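Local coordinates for protein B-agarase (Saccharophagus degradans, PDB 4BQ2) that hydrolyses beta-1,4 linkages in agarose as a family 50 glycoside hydrolase, probably releasing products from chain ends as an exo-beta-agarase, at residues S243-G248 and E277-F282; K270-D275 and K741-R746; F345-D350 and E374-Y379. All coordinates share one frame; numbering follows the deposited sequence.

Contacts 1 and 2 are neighbours, with centres about 10 Å apart. Strands 270-274 and 280-287 follow each other in the chain and pair in one mixed six-stranded sheet. Helix 742-746, close to the C-terminus, packs beside both. The two contacts also touch directly, through Ser245 with Asp275 and Gly248 with Tyr743. Contact 3 lies about 42 Å from contact 1 and 44 Å from contact 2, centre to centre. Its second segment runs from a four-stranded antiparallel sheet into helix 378-387, and its first is loop. Along the chain, contacts 1 and 2 cross, and contact 3 is nested inside the loop that contact 2 closes. Contact 2 thus brings the chain end back to the hairpin of strands 270-274 and 280-287.

Contact 1 (S243-G248 and E277-F282); sequences SRSKFG and EGYPYF
Ser245 rests on the ring of Tyr279. Its CB lies over one face as a CH-pi contact, 4.0 Å from the ring centroid and 28° off the normal, nearest to CD2. Next to it, the Phe247 ring turns its edge to the Glu277 side chain. CD2 of Phe247 is 4.0 Å from CG of Glu277, and ring and carboxylate planes stand 76° apart. Further along the turn, the carbonyl O of Phe247 comes to 3.3 Å from CE1 of Tyr281, obliquely to that ring.

Three waters join the carboxylate to the loop. Glu277 OE1 accepts from two of them. One of these takes the backbone N-H of Lys246 and the other that of Phe247. Glu277 OE2 accepts from the third, which accepts from Lys246 NZ. Lys246 NZ and Glu277 OE2 are 4.7 Å apart, so they meet through water. The extended chain of Glu277 (chi2 -173°) carries the carboxylate up to the turn.

Residues 245-248 form a type I beta turn, closed by Gly248 N to Ser245 O at 3.0 Å. Asp275 holds both sides: OD2 bonds Ser245 OG, and OD1 takes the N-H groups of Glu277 and Tyr279. The loop before strand 263-267 thus packs on the connection between strands 270-274 and 280-287. The carboxylate serves, through water, the N-H groups of Lys246 and Phe247, and the opposite charge of Lys246 would probably stabilise it.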
loop_
_atom_site.group_PDB
_atom_site.type_symbol
_atom_site.label_atom_id
_atom_site.label_comp_id
_atom_site.label_asym_id
_atom_site.label_seq_id
_atom_site.Cartn_x
_atom_site.Cartn_y
_atom_site.Cartn_z
ATOM N N SER A 243 -12.336 -19.391 -24.119
ATOM C CA SER A 243 -12.228 -18.262 -25.044
ATOM C C SER A 243 -11.035 -17.342 -24.766
ATOM O O SER A 243 -10.998 -16.221 -25.251
ATOM C CB SER A 243 -13.517 -17.447 -25.075
ATOM O OG SER A 243 -13.441 -16.470 -26.115
ATOM N N ARG A 244 -10.073 -17.827 -23.989
ATOM C CA ARG A 244 -8.794 -17.139 -23.830
ATOM C C ARG A 244 -7.878 -17.588 -24.973
ATOM O O ARG A 244 -7.875 -18.779 -25.362
ATOM C CB ARG A 244 -8.163 -17.475 -22.468
ATOM C CG ARG A 244 -8.915 -16.936 -21.234
ATOM C CD ARG A 244 -9.183 -15.435 -21.320
ATOM N NE ARG A 244 -10.041 -14.888 -20.247
ATOM C CZ ARG A 244 -9.630 -14.783 -18.991
ATOM N NH1 ARG A 244 -8.429 -15.228 -18.686
ATOM N NH2 ARG A 244 -10.412 -14.276 -18.046
ATOM N N SER A 245 -7.102 -16.648 -25.521
ATOM C CA SER A 245 -6.093 -16.991 -26.519
ATOM C C SER A 245 -4.873 -17.556 -25.779
ATOM O O SER A 245 -4.839 -17.545 -24.546
ATOM C CB SER A 245 -5.725 -15.752 -27.337
ATOM O OG SER A 245 -5.207 -14.730 -26.485
ATOM N N LYS A 246 -3.894 -18.069 -26.516
ATOM C CA LYS A 246 -2.625 -18.521 -25.923
ATOM C C LYS A 246 -2.112 -17.569 -24.831
ATOM O O LYS A 246 -1.791 -18.018 -23.718
ATOM C CB LYS A 246 -1.539 -18.700 -27.015
ATOM C CG LYS A 246 -0.145 -19.061 -26.484
ATOM C CD LYS A 246 0.878 -19.045 -27.630
ATOM C CE LYS A 246 2.228 -19.570 -27.201
ATOM N NZ LYS A 246 3.157 -19.552 -28.369
ATOM N N PHE A 247 -2.080 -16.274 -25.148
ATOM C CA PHE A 247 -1.501 -15.265 -24.244
ATOM C C PHE A 247 -2.498 -14.588 -23.298
ATOM O O PHE A 247 -2.202 -13.537 -22.743
ATOM C CB PHE A 247 -0.726 -14.211 -25.043
ATOM C CG PHE A 247 0.576 -14.718 -25.597
ATOM C CD1 PHE A 247 1.733 -14.724 -24.812
ATOM C CD2 PHE A 247 0.663 -15.188 -26.928
ATOM C CE1 PHE A 247 2.954 -15.162 -25.332
ATOM C CE2 PHE A 247 1.881 -15.652 -27.441
ATOM C CZ PHE A 247 3.038 -15.636 -26.648
ATOM N N GLY A 248 -3.687 -15.160 -23.162
ATOM C CA GLY A 248 -4.647 -14.681 -22.153
ATOM C C GLY A 248 -5.600 -13.633 -22.682
ATOM O O GLY A 248 -6.361 -13.025 -21.917
ATOM N N GLU A 277 -0.222 -12.055 -30.315
ATOM C CA GLU A 277 -0.905 -12.603 -31.500
ATOM C C GLU A 277 -2.022 -11.700 -32.035
ATOM O O GLU A 277 -2.679 -12.034 -33.046
ATOM C CB GLU A 277 -1.470 -13.967 -31.176
ATOM C CG GLU A 277 -0.413 -14.943 -30.742
ATOM C CD GLU A 277 -0.953 -16.348 -30.583
ATOM O OE1 GLU A 277 -2.134 -16.537 -30.189
ATOM O OE2 GLU A 277 -0.160 -17.263 -30.843
ATOM N N GLY A 278 -2.265 -10.582 -31.360
ATOM C CA GLY A 278 -3.206 -9.588 -31.881
ATOM C C GLY A 278 -4.577 -9.610 -31.225
ATOM O O GLY A 278 -5.513 -8.925 -31.686
ATOM N N TYR A 279 -4.735 -10.390 -30.150
ATOM C CA TYR A 279 -6.061 -10.485 -29.472
ATOM C C TYR A 279 -6.170 -9.426 -28.409
ATOM O O TYR A 279 -5.159 -9.115 -27.739
ATOM C CB TYR A 279 -6.292 -11.869 -28.856
ATOM C CG TYR A 279 -6.324 -12.957 -29.882
ATOM C CD1 TYR A 279 -7.510 -13.270 -30.546
ATOM C CD2 TYR A 279 -5.171 -13.675 -30.196
ATOM C CE1 TYR A 279 -7.535 -14.267 -31.515
ATOM C CE2 TYR A 279 -5.185 -14.688 -31.160
ATOM C CZ TYR A 279 -6.372 -14.975 -31.811
ATOM O OH TYR A 279 -6.377 -15.965 -32.762
ATOM N N PRO A 280 -7.360 -8.811 -28.268
ATOM C CA PRO A 280 -7.477 -7.769 -27.263
ATOM C C PRO A 280 -7.153 -8.364 -25.884
ATOM O O PRO A 280 -7.476 -9.534 -25.630
ATOM C CB PRO A 280 -8.955 -7.344 -27.347
ATOM C CG PRO A 280 -9.409 -7.757 -28.730
ATOM C CD PRO A 280 -8.600 -8.974 -29.068
ATOM N N TYR A 281 -6.516 -7.565 -25.036
ATOM C CA TYR A 281 -6.027 -8.044 -23.743
ATOM C C TYR A 281 -6.324 -7.024 -22.635
ATOM O O TYR A 281 -6.323 -5.813 -22.870
ATOM C CB TYR A 281 -4.507 -8.341 -23.854
ATOM C CG TYR A 281 -3.832 -8.923 -22.601
ATOM C CD1 TYR A 281 -3.869 -10.285 -22.328
ATOM C CD2 TYR A 281 -3.148 -8.092 -21.718
ATOM C CE1 TYR A 281 -3.232 -10.814 -21.209
ATOM C CE2 TYR A 281 -2.525 -8.600 -20.573
ATOM C CZ TYR A 281 -2.574 -9.950 -20.325
ATOM O OH TYR A 281 -1.942 -10.448 -19.200
ATOM N N PHE A 282 -6.530 -7.524 -21.415
ATOM C CA PHE A 282 -6.859 -6.702 -20.249
ATOM C C PHE A 282 -6.206 -7.418 -19.050
ATOM O O PHE A 282 -6.396 -8.631 -18.848
ATOM C CB PHE A 282 -8.380 -6.538 -20.081
ATOM C CG PHE A 282 -8.778 -5.618 -18.935
ATOM C CD1 PHE A 282 -8.974 -6.129 -17.643
ATOM C CD2 PHE A 282 -8.971 -4.261 -19.148
ATOM C CE1 PHE A 282 -9.341 -5.289 -16.594
ATOM C CE2 PHE A 282 -9.336 -3.402 -18.112
ATOM C CZ PHE A 282 -9.520 -3.913 -16.820
HETATM O O HOH W 1 -3.975 -18.198 -29.417
HETATM O O HOH W 2 2.358 -17.332 -30.635
HETATM O O HOH W 3 -2.539 -15.202 -27.749
#

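Contact 2 (K270-D275 and K741-R746); sequences KWMLVD and KIYTER
The Arg746 and Met272 side chains lie alongside each other and run in opposite senses; each is kinked twice beyond CG. Through them the C-terminal helix 742-746 packs on strand 270-274 of the mixed sheet. For Arg746 the bends (chi2 -70°, chi3 -68°) fold the guanidinium back toward the strand. There its edge meets two acceptors. NH2 of Arg746 gives a hydrogen bond of 2.7 Å to the carbonyl O of Trp271. NH2 lies in the carbonyl plane, while the oxygen is tilted somewhat from the guanidinium plane, and the N-H...O angle is only 133°. NE of Arg746 points at Met272 SD, 3.6 Å away, in a weak hydrogen bond.

Lys270 reaches the same helix by a straighter route. Its extended chain runs to the helix end, where Lys270 NZ donates to Arg746 O at 3.2 Å from above the carbonyl plane. Met272 CE touches the edge of the Tyr743 ring, 4.2 Å from CD1. Tyr743 OH bonds the backbone of Gly248 and Phe282.

Arg746 NH1 is bonded to the carbonyls of Ile688 and Asn690, so the guanidinium joins the strand to the C-terminal end of helix 673-688 and the residues just after it. The carbonyl dipoles probably stabilise the charge of this buried cation, with little help from the weak sulfur contact.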
loop_
_atom_site.group_PDB
_atom_site.type_symbol
_atom_site.label_atom_id
_atom_site.label_comp_id
_atom_site.label_asym_id
_atom_site.label_seq_id
_atom_site.Cartn_x
_atom_site.Cartn_y
_atom_site.Cartn_z
ATOM N N LYS A 270 -12.125 2.671 -26.205
ATOM C CA LYS A 270 -11.588 2.198 -24.912
ATOM C C LYS A 270 -10.167 1.690 -25.057
ATOM O O LYS A 270 -9.883 0.820 -25.897
ATOM C CB LYS A 270 -12.444 1.063 -24.372
ATOM C CG LYS A 270 -13.884 1.472 -24.128
ATOM C CD LYS A 270 -14.702 0.322 -23.606
ATOM C CE LYS A 270 -16.139 0.766 -23.372
ATOM N NZ LYS A 270 -16.939 -0.414 -22.950
ATOM N N TRP A 271 -9.280 2.194 -24.211
ATOM C CA TRP A 271 -7.918 1.718 -24.226
ATOM C C TRP A 271 -7.821 0.262 -23.803
ATOM O O TRP A 271 -8.463 -0.151 -22.833
ATOM C CB TRP A 271 -7.054 2.568 -23.303
ATOM C CG TRP A 271 -6.597 3.842 -23.968
ATOM C CD1 TRP A 271 -7.048 5.117 -23.722
ATOM C CD2 TRP A 271 -5.601 3.953 -24.986
ATOM N NE1 TRP A 271 -6.384 6.016 -24.538
ATOM C CE2 TRP A 271 -5.492 5.324 -25.321
ATOM C CE3 TRP A 271 -4.781 3.013 -25.657
ATOM C CZ2 TRP A 271 -4.569 5.795 -26.266
ATOM C CZ3 TRP A 271 -3.897 3.478 -26.619
ATOM C CH2 TRP A 271 -3.781 4.861 -26.905
ATOM N N MET A 272 -7.012 -0.492 -24.554
ATOM C CA MET A 272 -6.785 -1.906 -24.314
ATOM C C MET A 272 -5.322 -2.260 -24.505
ATOM O O MET A 272 -4.532 -1.515 -25.117
ATOM C CB MET A 272 -7.645 -2.776 -25.269
ATOM C CG MET A 272 -9.154 -2.743 -24.991
ATOM S SD MET A 272 -9.569 -3.425 -23.372
ATOM C CE MET A 272 -9.695 -5.177 -23.716
ATOM N N LEU A 273 -4.954 -3.409 -23.962
ATOM C CA LEU A 273 -3.739 -4.057 -24.427
ATOM C C LEU A 273 -4.087 -4.941 -25.606
ATOM O O LEU A 273 -5.251 -5.290 -25.817
ATOM C CB LEU A 273 -3.042 -4.832 -23.301
ATOM C CG LEU A 273 -2.438 -3.931 -22.172
ATOM C CD1 LEU A 273 -2.325 -4.648 -20.819
ATOM C CD2 LEU A 273 -1.096 -3.349 -22.565
ATOM N N VAL A 274 -3.066 -5.346 -26.354
ATOM C CA VAL A 274 -3.251 -6.334 -27.406
ATOM C C VAL A 274 -2.139 -7.340 -27.184
ATOM O O VAL A 274 -0.984 -6.952 -27.007
ATOM C CB VAL A 274 -3.108 -5.678 -28.797
ATOM C CG1 VAL A 274 -3.091 -6.721 -29.912
ATOM C CG2 VAL A 274 -4.205 -4.651 -29.015
ATOM N N ASP A 275 -2.470 -8.623 -27.236
ATOM C CA ASP A 275 -1.479 -9.638 -26.953
ATOM C C ASP A 275 -0.520 -9.906 -28.163
ATOM O O ASP A 275 -0.728 -9.378 -29.245
ATOM C CB ASP A 275 -2.152 -10.869 -26.319
ATOM C CG ASP A 275 -2.756 -11.851 -27.339
ATOM O OD1 ASP A 275 -2.532 -11.715 -28.564
ATOM O OD2 ASP A 275 -3.463 -12.776 -26.880
ATOM N N LYS A 741 -15.926 -11.835 -17.064
ATOM C CA LYS A 741 -16.609 -10.774 -17.785
ATOM C C LYS A 741 -15.757 -9.569 -18.218
ATOM O O LYS A 741 -16.284 -8.649 -18.849
ATOM C CB LYS A 741 -17.817 -10.301 -16.963
ATOM C CG LYS A 741 -17.489 -9.304 -15.859
ATOM C CD LYS A 741 -18.711 -9.191 -14.950
ATOM C CE LYS A 741 -18.800 -7.819 -14.325
ATOM N NZ LYS A 741 -19.886 -7.763 -13.306
ATOM N N ILE A 742 -14.456 -9.552 -17.894
ATOM C CA ILE A 742 -13.623 -8.423 -18.269
ATOM C C ILE A 742 -13.724 -8.116 -19.785
ATOM O O ILE A 742 -13.752 -6.962 -20.171
ATOM C CB ILE A 742 -12.113 -8.568 -17.861
ATOM C CG1 ILE A 742 -11.511 -9.901 -18.330
ATOM C CG2 ILE A 742 -11.915 -8.333 -16.358
ATOM C CD1 ILE A 742 -10.036 -10.094 -17.973
ATOM N N TYR A 743 -13.803 -9.137 -20.627
ATOM C CA TYR A 743 -13.730 -8.867 -22.080
ATOM C C TYR A 743 -15.084 -8.502 -22.698
ATOM O O TYR A 743 -15.167 -7.548 -23.505
ATOM C CB TYR A 743 -13.100 -10.048 -22.818
ATOM C CG TYR A 743 -11.599 -10.193 -22.561
ATOM C CD1 TYR A 743 -10.708 -9.201 -22.973
ATOM C CD2 TYR A 743 -11.082 -11.333 -21.932
ATOM C CE1 TYR A 743 -9.330 -9.326 -22.763
ATOM C CE2 TYR A 743 -9.718 -11.468 -21.717
ATOM C CZ TYR A 743 -8.849 -10.457 -22.122
ATOM O OH TYR A 743 -7.522 -10.615 -21.910
ATOM N N THR A 744 -16.117 -9.260 -22.336
ATOM C CA THR A 744 -17.490 -8.950 -22.751
ATOM C C THR A 744 -17.895 -7.548 -22.311
ATOM O O THR A 744 -18.446 -6.791 -23.111
ATOM C CB THR A 744 -18.496 -9.999 -22.261
ATOM O OG1 THR A 744 -18.328 -10.176 -20.854
ATOM C CG2 THR A 744 -18.229 -11.321 -22.929
ATOM N N GLU A 745 -17.580 -7.168 -21.070
ATOM C CA GLU A 745 -17.762 -5.772 -20.648
ATOM C C GLU A 745 -17.037 -4.758 -21.531
ATOM O O GLU A 745 -17.663 -3.854 -22.064
ATOM C CB GLU A 745 -17.343 -5.552 -19.196
ATOM C CG GLU A 745 -18.125 -6.362 -18.182
ATOM C CD GLU A 745 -19.453 -5.740 -17.817
ATOM O OE1 GLU A 745 -19.461 -4.656 -17.199
ATOM O OE2 GLU A 745 -20.487 -6.359 -18.121
ATOM N N ARG A 746 -15.722 -4.893 -21.682
ATOM C CA ARG A 746 -14.932 -3.867 -22.365
ATOM C C ARG A 746 -15.277 -3.805 -23.843
ATOM O O ARG A 746 -15.279 -2.743 -24.458
ATOM C CB ARG A 746 -13.422 -4.177 -22.280
ATOM C CG ARG A 746 -12.793 -4.193 -20.903
ATOM C CD ARG A 746 -12.694 -2.820 -20.288
ATOM N NE ARG A 746 -11.753 -1.927 -20.964
ATOM C CZ ARG A 746 -11.383 -0.758 -20.457
ATOM N NH1 ARG A 746 -11.862 -0.361 -19.278
ATOM N NH2 ARG A 746 -10.546 0.029 -21.122
HETATM O O HOH W 4 -16.285 -1.224 -20.315
#

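Contact 3 (F345-D350 and E374-Y379)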
loop_
_atom_site.group_PDB
_atom_site.type_symbol
_atom_site.label_atom_id
_atom_site.label_comp_id
_atom_site.label_asym_id
_atom_site.label_seq_id
_atom_site.Cartn_x
_atom_site.Cartn_y
_atom_site.Cartn_z
ATOM N N PHE A 345 6.332 -15.302 19.716
ATOM C CA PHE A 345 6.321 -16.591 18.989
ATOM C C PHE A 345 6.214 -17.821 19.860
ATOM O O PHE A 345 7.101 -18.056 20.698
ATOM C CB PHE A 345 7.526 -16.698 18.041
ATOM C CG PHE A 345 7.608 -15.544 17.074
ATOM C CD1 PHE A 345 6.812 -15.531 15.912
ATOM C CD2 PHE A 345 8.424 -14.455 17.345
ATOM C CE1 PHE A 345 6.862 -14.445 15.033
ATOM C CE2 PHE A 345 8.473 -13.368 16.468
ATOM C CZ PHE A 345 7.697 -13.371 15.312
ATOM N N ASN A 346 5.159 -18.617 19.646
ATOM C CA ASN A 346 4.972 -19.817 20.465
ATOM C C ASN A 346 5.926 -20.924 20.020
ATOM O O ASN A 346 6.261 -21.810 20.810
ATOM C CB ASN A 346 3.534 -20.346 20.434
ATOM C CG ASN A 346 2.588 -19.578 21.357
ATOM O OD1 ASN A 346 3.006 -18.801 22.195
ATOM N ND2 ASN A 346 1.309 -19.785 21.167
ATOM N N TRP A 347 6.341 -20.887 18.752
ATOM C CA TRP A 347 7.245 -21.917 18.232
ATOM C C TRP A 347 8.175 -21.349 17.192
ATOM O O TRP A 347 7.720 -20.748 16.214
ATOM C CB TRP A 347 6.440 -23.061 17.605
ATOM C CG TRP A 347 7.286 -24.152 16.954
ATOM C CD1 TRP A 347 7.799 -25.258 17.574
ATOM C CD2 TRP A 347 7.690 -24.248 15.568
ATOM N NE1 TRP A 347 8.487 -26.039 16.667
ATOM C CE2 TRP A 347 8.438 -25.442 15.433
ATOM C CE3 TRP A 347 7.483 -23.446 14.430
ATOM C CZ2 TRP A 347 8.983 -25.859 14.197
ATOM C CZ3 TRP A 347 8.022 -23.850 13.216
ATOM C CH2 TRP A 347 8.765 -25.050 13.106
ATOM N N LEU A 348 9.474 -21.551 17.392
ATOM C CA LEU A 348 10.465 -21.319 16.333
ATOM C C LEU A 348 11.405 -22.531 16.318
ATOM O O LEU A 348 11.733 -23.064 17.382
ATOM C CB LEU A 348 11.236 -20.026 16.562
ATOM C CG LEU A 348 10.475 -18.709 16.352
ATOM C CD1 LEU A 348 11.319 -17.560 16.870
ATOM C CD2 LEU A 348 10.135 -18.509 14.876
ATOM N N PRO A 349 11.789 -23.012 15.119
ATOM C CA PRO A 349 12.576 -24.250 15.037
ATOM C C PRO A 349 14.044 -24.142 15.467
ATOM O O PRO A 349 14.668 -23.100 15.280
ATOM C CB PRO A 349 12.484 -24.621 13.536
ATOM C CG PRO A 349 12.245 -23.307 12.839
ATOM C CD PRO A 349 11.345 -22.553 13.784
ATOM N N ASP A 350 14.579 -25.227 16.051
ATOM C CA ASP A 350 16.032 -25.382 16.269
ATOM C C ASP A 350 16.722 -25.562 14.913
ATOM O O ASP A 350 16.061 -25.950 13.958
ATOM C CB ASP A 350 16.310 -26.619 17.143
ATOM C CG ASP A 350 15.620 -26.547 18.504
ATOM O OD1 ASP A 350 15.523 -25.433 19.080
ATOM O OD2 ASP A 350 15.173 -27.611 18.997
ATOM N N GLU A 374 17.258 -11.534 12.426
ATOM C CA GLU A 374 16.722 -12.803 11.994
ATOM C C GLU A 374 15.207 -12.650 11.779
ATOM O O GLU A 374 14.518 -11.900 12.492
ATOM C CB GLU A 374 17.056 -13.887 13.027
ATOM C CG GLU A 374 16.384 -15.236 12.784
ATOM C CD GLU A 374 16.441 -16.132 14.008
ATOM O OE1 GLU A 374 15.520 -16.038 14.865
ATOM O OE2 GLU A 374 17.402 -16.933 14.103
ATOM N N ALA A 375 14.713 -13.308 10.733
ATOM C CA ALA A 375 13.289 -13.338 10.449
ATOM C C ALA A 375 12.882 -14.790 10.130
ATOM O O ALA A 375 13.748 -15.637 9.877
ATOM C CB ALA A 375 12.963 -12.364 9.317
ATOM N N TYR A 376 11.596 -15.110 10.216
ATOM C CA TYR A 376 11.154 -16.452 9.858
ATOM C C TYR A 376 9.950 -16.342 8.947
ATOM O O TYR A 376 9.083 -15.490 9.160
ATOM C CB TYR A 376 10.829 -17.305 11.103
ATOM C CG TYR A 376 10.562 -18.785 10.810
ATOM C CD1 TYR A 376 11.623 -19.663 10.608
ATOM C CD2 TYR A 376 9.260 -19.287 10.737
ATOM C CE1 TYR A 376 11.413 -21.011 10.349
ATOM C CE2 TYR A 376 9.030 -20.635 10.467
ATOM C CZ TYR A 376 10.126 -21.496 10.285
ATOM O OH TYR A 376 9.953 -22.842 10.013
ATOM N N SER A 377 9.934 -17.164 7.898
ATOM C CA SER A 377 8.794 -17.228 6.989
ATOM C C SER A 377 7.928 -18.445 7.294
ATOM O O SER A 377 8.225 -19.570 6.856
ATOM C CB SER A 377 9.250 -17.251 5.510
ATOM O OG SER A 377 8.082 -17.365 4.696
ATOM N N PHE A 378 6.857 -18.222 8.046
ATOM C CA PHE A 378 5.887 -19.275 8.315
ATOM C C PHE A 378 5.208 -19.777 7.024
ATOM O O PHE A 378 4.975 -20.984 6.865
ATOM C CB PHE A 378 4.863 -18.810 9.344
ATOM C CG PHE A 378 5.432 -18.711 10.729
ATOM C CD1 PHE A 378 5.511 -19.850 11.544
ATOM C CD2 PHE A 378 5.906 -17.491 11.217
ATOM C CE1 PHE A 378 6.059 -19.749 12.830
ATOM C CE2 PHE A 378 6.442 -17.397 12.495
ATOM C CZ PHE A 378 6.521 -18.524 13.291
ATOM N N TYR A 379 4.908 -18.859 6.111
ATOM C CA TYR A 379 4.330 -19.253 4.801
ATOM C C TYR A 379 5.247 -20.258 4.077
ATOM O O TYR A 379 4.798 -21.310 3.616
ATOM C CB TYR A 379 4.059 -18.005 3.922
ATOM C CG TYR A 379 3.399 -18.308 2.592
ATOM C CD1 TYR A 379 2.022 -18.431 2.487
ATOM C CD2 TYR A 379 4.161 -18.467 1.430
ATOM C CE1 TYR A 379 1.411 -18.709 1.272
ATOM C CE2 TYR A 379 3.559 -18.751 0.206
ATOM C CZ TYR A 379 2.183 -18.875 0.141
ATOM O OH TYR A 379 1.592 -19.153 -1.069
#
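Pro349 and Tyr376 make the CH-pi contact of this interface. Pro349 CD lies over one face of the phenol ring, 4.2 Å from its centroid and 28° off the normal. CG of the same proline is the closer atom to the rim, 3.5 Å from Tyr376 CE1. The Tyr376 side chain starts out anti to its main-chain nitrogen (chi1 -171°), which sends the ring across to the proline.

Apolar contacts make up most of the rest. Leu348 puts a single methyl, CD2, between two aromatic residues. Leu348 CD2 is 4.0 Å from Tyr376 CB and 3.9 Å from Phe378 CZ. Its side chain crosses that of Phe378 at about a right angle and runs past Tyr376 in the opposite direction. Phe345 CD1 approaches the edge of the Phe378 ring, 3.9 Å from CE2. The indole of Trp347 presents its own edge to Phe378, with CE3 of Trp347 4.3 Å from CE1 of Phe378. Its CZ3 meets the hydroxyl end of Tyr376.

Within segment 374-379 the two rings also pack together: CD2 of Tyr376 sits over the centre of one face of Phe378, 3.6 Å above the plane. The two rings thus present a joint surface to the loop.

Polar atoms take part as well. The carbonyl O of Trp347 lies in the plane of the Phe378 ring, at its edge, 3.9 Å from CZ. Tyr376 OH bonds the carbonyl of Leu355, and Tyr359 meets the Tyr376 ring edge-to-face.

The contact thus packs loop 345-350 against the turn from strand 373-376 into helix 378-387. It is held by dispersion and CH-pi contacts, while the buried phenol satisfies its hydroxyl outside both segments.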